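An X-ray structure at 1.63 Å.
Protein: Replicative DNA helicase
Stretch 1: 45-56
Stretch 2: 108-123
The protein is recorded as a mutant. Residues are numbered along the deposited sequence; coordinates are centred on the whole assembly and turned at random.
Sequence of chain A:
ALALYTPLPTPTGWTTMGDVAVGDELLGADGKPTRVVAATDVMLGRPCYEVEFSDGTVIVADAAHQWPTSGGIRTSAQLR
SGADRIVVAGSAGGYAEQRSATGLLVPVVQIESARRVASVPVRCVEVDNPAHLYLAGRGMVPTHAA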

# COMPACT_ATOMS: atom_id res chain seq x y z
N GLY A 45 -9.42 5.08 14.28
CA GLY A 45 -10.81 5.33 13.94
C GLY A 45 -11.10 5.56 12.48
O GLY A 45 -12.24 5.89 12.14
N ARG A 46 -10.12 5.40 11.60
CA ARG A 46 -10.35 5.64 10.18
C ARG A 46 -11.20 4.52 9.58
O ARG A 46 -11.03 3.35 9.94
CB ARG A 46 -9.02 5.76 9.44
CG ARG A 46 -8.12 6.90 9.93
CD ARG A 46 -8.71 8.26 9.62
NE ARG A 46 -8.88 8.48 8.19
CZ ARG A 46 -9.66 9.41 7.65
NH1 ARG A 46 -10.36 10.22 8.44
NH2 ARG A 46 -9.75 9.53 6.33
N PRO A 47 -12.11 4.83 8.66
CA PRO A 47 -12.82 3.77 7.94
C PRO A 47 -11.82 2.99 7.10
O PRO A 47 -10.99 3.58 6.41
CB PRO A 47 -13.83 4.53 7.08
CG PRO A 47 -13.86 5.92 7.63
CD PRO A 47 -12.50 6.17 8.19
N CYS A 48 -11.89 1.67 7.17
CA CYS A 48 -10.91 0.81 6.54
C CYS A 48 -11.54 -0.14 5.54
O CYS A 48 -12.67 -0.59 5.70
CB CYS A 48 -10.15 -0.03 7.56
SG CYS A 48 -9.04 0.97 8.57
N TYR A 49 -10.74 -0.50 4.53
CA TYR A 49 -11.12 -1.47 3.52
C TYR A 49 -10.12 -2.61 3.47
O TYR A 49 -8.91 -2.39 3.59
CB TYR A 49 -11.19 -0.80 2.14
CG TYR A 49 -12.49 -0.09 1.89
CD1 TYR A 49 -12.82 1.05 2.60
CD2 TYR A 49 -13.38 -0.56 0.95
CE1 TYR A 49 -14.02 1.70 2.38
CE2 TYR A 49 -14.58 0.09 0.72
CZ TYR A 49 -14.89 1.22 1.44
OH TYR A 49 -16.08 1.86 1.21
N GLU A 50 -10.62 -3.82 3.26
CA GLU A 50 -9.78 -4.97 2.99
C GLU A 50 -9.68 -5.17 1.48
O GLU A 50 -10.69 -5.45 0.82
CB GLU A 50 -10.36 -6.20 3.68
CG GLU A 50 -9.58 -7.47 3.52
CD GLU A 50 -10.04 -8.53 4.50
OE1 GLU A 50 -9.82 -8.37 5.71
OE2 GLU A 50 -10.64 -9.53 4.05
N VAL A 51 -8.49 -5.02 0.92
CA VAL A 51 -8.26 -5.14 -0.51
C VAL A 51 -7.53 -6.45 -0.77
O VAL A 51 -6.44 -6.68 -0.24
CB VAL A 51 -7.46 -3.96 -1.07
CG1 VAL A 51 -7.44 -4.02 -2.60
CG2 VAL A 51 -8.03 -2.64 -0.56
N GLU A 52 -8.15 -7.31 -1.57
CA GLU A 52 -7.63 -8.64 -1.88
C GLU A 52 -7.18 -8.66 -3.33
O GLU A 52 -7.94 -8.27 -4.23
CB GLU A 52 -8.69 -9.71 -1.62
CG GLU A 52 -8.24 -11.12 -1.87
CD GLU A 52 -9.36 -12.12 -1.67
OE1 GLU A 52 -9.15 -13.11 -0.95
OE2 GLU A 52 -10.46 -11.91 -2.24
N PHE A 53 -5.96 -9.13 -3.56
CA PHE A 53 -5.39 -9.16 -4.90
C PHE A 53 -5.35 -10.59 -5.43
O PHE A 53 -5.52 -11.55 -4.70
CB PHE A 53 -4.00 -8.54 -4.90
CG PHE A 53 -4.01 -7.11 -4.48
CD1 PHE A 53 -4.27 -6.11 -5.40
CD2 PHE A 53 -3.78 -6.77 -3.16
CE1 PHE A 53 -4.29 -4.77 -5.02
CE2 PHE A 53 -3.81 -5.43 -2.76
CZ PHE A 53 -4.06 -4.43 -3.70
N SER A 54 -5.13 -10.70 -6.75
CA SER A 54 -5.17 -12.00 -7.40
C SER A 54 -4.00 -12.90 -7.02
O SER A 54 -4.05 -14.10 -7.31
CB SER A 54 -5.21 -11.83 -8.91
OG SER A 54 -4.13 -11.03 -9.35
N ASP A 55 -2.96 -12.36 -6.37
CA ASP A 55 -1.81 -13.15 -5.97
C ASP A 55 -1.97 -13.73 -4.57
O ASP A 55 -1.07 -14.45 -4.10
CB ASP A 55 -0.54 -12.30 -6.02
CG ASP A 55 -0.55 -11.18 -4.98
OD1 ASP A 55 -1.66 -10.74 -4.60
OD2 ASP A 55 0.53 -10.74 -4.57
N GLY A 56 -3.07 -13.44 -3.89
CA GLY A 56 -3.28 -13.86 -2.52
C GLY A 56 -2.99 -12.80 -1.49
O GLY A 56 -3.32 -12.99 -0.32
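Stretch 2, residues 108-123: VVQIESARRVASVPVR

Stretch 2 lies beside stretch 1 as an extended, antiparallel neighbour. Strand 48-53 pairs with the strand that runs through Val108 to Arg116. Their directions differ by 149°, and the axes approach to 4.4 Å.

Before the strand, Arg46 O accepts a hydrogen bond from Ser119 OG at 2.7 Å. Pro47 CB sits over one face of the Arg116 guanidinium, 3.6 Å from Arg116 NH2. Cys48 O accepts from Val117 N at 3.0 Å. Cys48 SG takes a weak bond from Val120 N at 3.6 Å and packs 4.0 Å from Val122 CG1.

Tyr49 faces Arg116, CA to CA 4.3 Å, with Arg116 CA over one face of its ring. Glu50 pairs with Arg115 in both directions: Glu50 N to Arg115 O is 2.8 Å, and Arg115 N to Glu50 O is 3.0 Å. Val51 lies opposite Ala114, CA to CA 4.3 Å, on the same sheet face as Tyr49.

Glu52 N donates to Ser113 O at 2.9 Å. A beta bulge follows, and Glu52 O accepts from Glu112 N at 2.8 Å. Phe53 then pairs with Ile111, and Phe53 CD1 touches Val109 CG2 at 3.5 Å. Ser54 holds Gln110 twice: Ser54 N to Gln110 O is 2.8 Å, and Gln110 N to Ser54 OG is 2.9 Å. A type I turn from Phe53 to Gly56 ends the stretch.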

# COMPACT_ATOMS: atom_id res chain seq x y z
N VAL A 108 0.83 -6.08 -12.79
CA VAL A 108 1.37 -6.68 -11.56
C VAL A 108 0.38 -7.67 -10.95
O VAL A 108 0.67 -8.87 -10.85
CB VAL A 108 1.79 -5.59 -10.55
CG1 VAL A 108 2.17 -6.23 -9.22
CG2 VAL A 108 2.93 -4.76 -11.11
N VAL A 109 -0.79 -7.18 -10.51
CA VAL A 109 -1.85 -8.01 -9.96
C VAL A 109 -3.20 -7.43 -10.35
O VAL A 109 -3.31 -6.27 -10.74
CB VAL A 109 -1.80 -8.15 -8.41
CG1 VAL A 109 -0.65 -9.03 -7.96
CG2 VAL A 109 -1.77 -6.76 -7.75
N GLN A 110 -4.24 -8.25 -10.22
CA GLN A 110 -5.62 -7.85 -10.43
C GLN A 110 -6.30 -7.67 -9.08
O GLN A 110 -6.02 -8.41 -8.13
CB GLN A 110 -6.36 -8.90 -11.27
CG GLN A 110 -7.75 -8.52 -11.75
CD GLN A 110 -8.09 -9.16 -13.07
OE1 GLN A 110 -7.90 -10.37 -13.25
NE2 GLN A 110 -8.59 -8.36 -14.01
N ILE A 111 -7.19 -6.68 -8.99
CA ILE A 111 -8.02 -6.54 -7.80
C ILE A 111 -9.09 -7.62 -7.82
O ILE A 111 -9.84 -7.77 -8.79
CB ILE A 111 -8.65 -5.14 -7.71
CG1 ILE A 111 -7.63 -4.14 -7.17
CG2 ILE A 111 -9.90 -5.17 -6.79
CD1 ILE A 111 -6.60 -3.68 -8.18
N GLU A 112 -9.16 -8.40 -6.74
CA GLU A 112 -10.22 -9.38 -6.63
C GLU A 112 -11.43 -8.82 -5.90
O GLU A 112 -12.57 -9.07 -6.32
CB GLU A 112 -9.72 -10.64 -5.90
CG GLU A 112 -8.63 -11.39 -6.65
CD GLU A 112 -9.15 -12.22 -7.81
OE1 GLU A 112 -10.15 -11.82 -8.45
OE2 GLU A 112 -8.57 -13.30 -8.08
N SER A 113 -11.21 -8.06 -4.84
CA SER A 113 -12.31 -7.47 -4.10
C SER A 113 -11.75 -6.39 -3.20
O SER A 113 -10.57 -6.42 -2.83
CB SER A 113 -13.07 -8.52 -3.28
OG SER A 113 -12.23 -9.11 -2.31
N ALA A 114 -12.60 -5.43 -2.87
CA ALA A 114 -12.32 -4.43 -1.85
C ALA A 114 -13.60 -4.26 -1.04
O ALA A 114 -14.66 -3.97 -1.62
CB ALA A 114 -11.88 -3.10 -2.46
N ARG A 115 -13.52 -4.49 0.26
CA ARG A 115 -14.72 -4.51 1.09
C ARG A 115 -14.45 -3.73 2.36
O ARG A 115 -13.36 -3.82 2.94
CB ARG A 115 -15.13 -5.95 1.42
N ARG A 116 -15.45 -2.96 2.80
CA ARG A 116 -15.35 -2.27 4.07
C ARG A 116 -15.24 -3.29 5.20
O ARG A 116 -15.97 -4.28 5.23
CB ARG A 116 -16.57 -1.38 4.27
CG ARG A 116 -16.60 -0.63 5.58
CD ARG A 116 -15.74 0.61 5.52
NE ARG A 116 -15.87 1.40 6.73
CZ ARG A 116 -16.83 2.29 6.95
NH1 ARG A 116 -17.76 2.52 6.03
NH2 ARG A 116 -16.86 2.96 8.10
N VAL A 117 -14.30 -3.06 6.12
CA VAL A 117 -14.13 -3.90 7.29
C VAL A 117 -14.06 -3.01 8.53
O VAL A 117 -14.10 -1.79 8.43
CB VAL A 117 -12.88 -4.80 7.19
CG1 VAL A 117 -13.08 -5.83 6.08
CG2 VAL A 117 -11.62 -3.96 6.95
N ALA A 118 -13.98 -3.64 9.70
CA ALA A 118 -13.82 -2.90 10.94
C ALA A 118 -12.57 -2.03 10.91
O ALA A 118 -11.54 -2.42 10.35
CB ALA A 118 -13.76 -3.86 12.13
N SER A 119 -12.65 -0.86 11.53
CA SER A 119 -11.50 0.03 11.62
C SER A 119 -10.35 -0.62 12.40
O SER A 119 -10.55 -1.20 13.46
CB SER A 119 -11.90 1.33 12.32
OG SER A 119 -10.82 2.25 12.37
N VAL A 120 -9.13 -0.47 11.88
CA VAL A 120 -7.92 -0.81 12.63
C VAL A 120 -7.00 0.39 12.58
O VAL A 120 -7.12 1.25 11.69
CB VAL A 120 -7.22 -2.07 12.06
CG1 VAL A 120 -8.14 -3.28 12.16
CG2 VAL A 120 -6.77 -1.83 10.64
N PRO A 121 -6.04 0.48 13.51
CA PRO A 121 -5.06 1.58 13.46
C PRO A 121 -4.27 1.56 12.15
O PRO A 121 -3.92 0.49 11.64
CB PRO A 121 -4.15 1.29 14.66
CG PRO A 121 -5.01 0.47 15.60
CD PRO A 121 -5.85 -0.38 14.69
N VAL A 122 -3.99 2.75 11.61
CA VAL A 122 -3.29 2.87 10.33
C VAL A 122 -2.24 3.98 10.43
O VAL A 122 -2.26 4.79 11.35
CB VAL A 122 -4.25 3.14 9.14
CG1 VAL A 122 -5.23 2.01 8.99
CG2 VAL A 122 -4.98 4.50 9.29
N ARG A 123 -1.32 3.99 9.46
CA ARG A 123 -0.30 5.03 9.33
C ARG A 123 -0.02 5.30 7.86
O ARG A 123 -0.12 4.40 7.03
CB ARG A 123 1.04 4.62 9.95
CG ARG A 123 1.14 4.57 11.45
CD ARG A 123 2.54 4.09 11.85
NE ARG A 123 3.52 5.18 11.80
CZ ARG A 123 4.84 5.00 11.73
NH1 ARG A 123 5.35 3.78 11.67
NH2 ARG A 123 5.64 6.06 11.71
O HOH W 1 -8.86 2.22 14.44
O HOH W 2 -7.63 4.03 11.81
O HOH W 3 -14.14 0.66 8.82
O HOH W 4 -18.16 2.35 2.80
O HOH W 5 -12.08 -7.63 0.42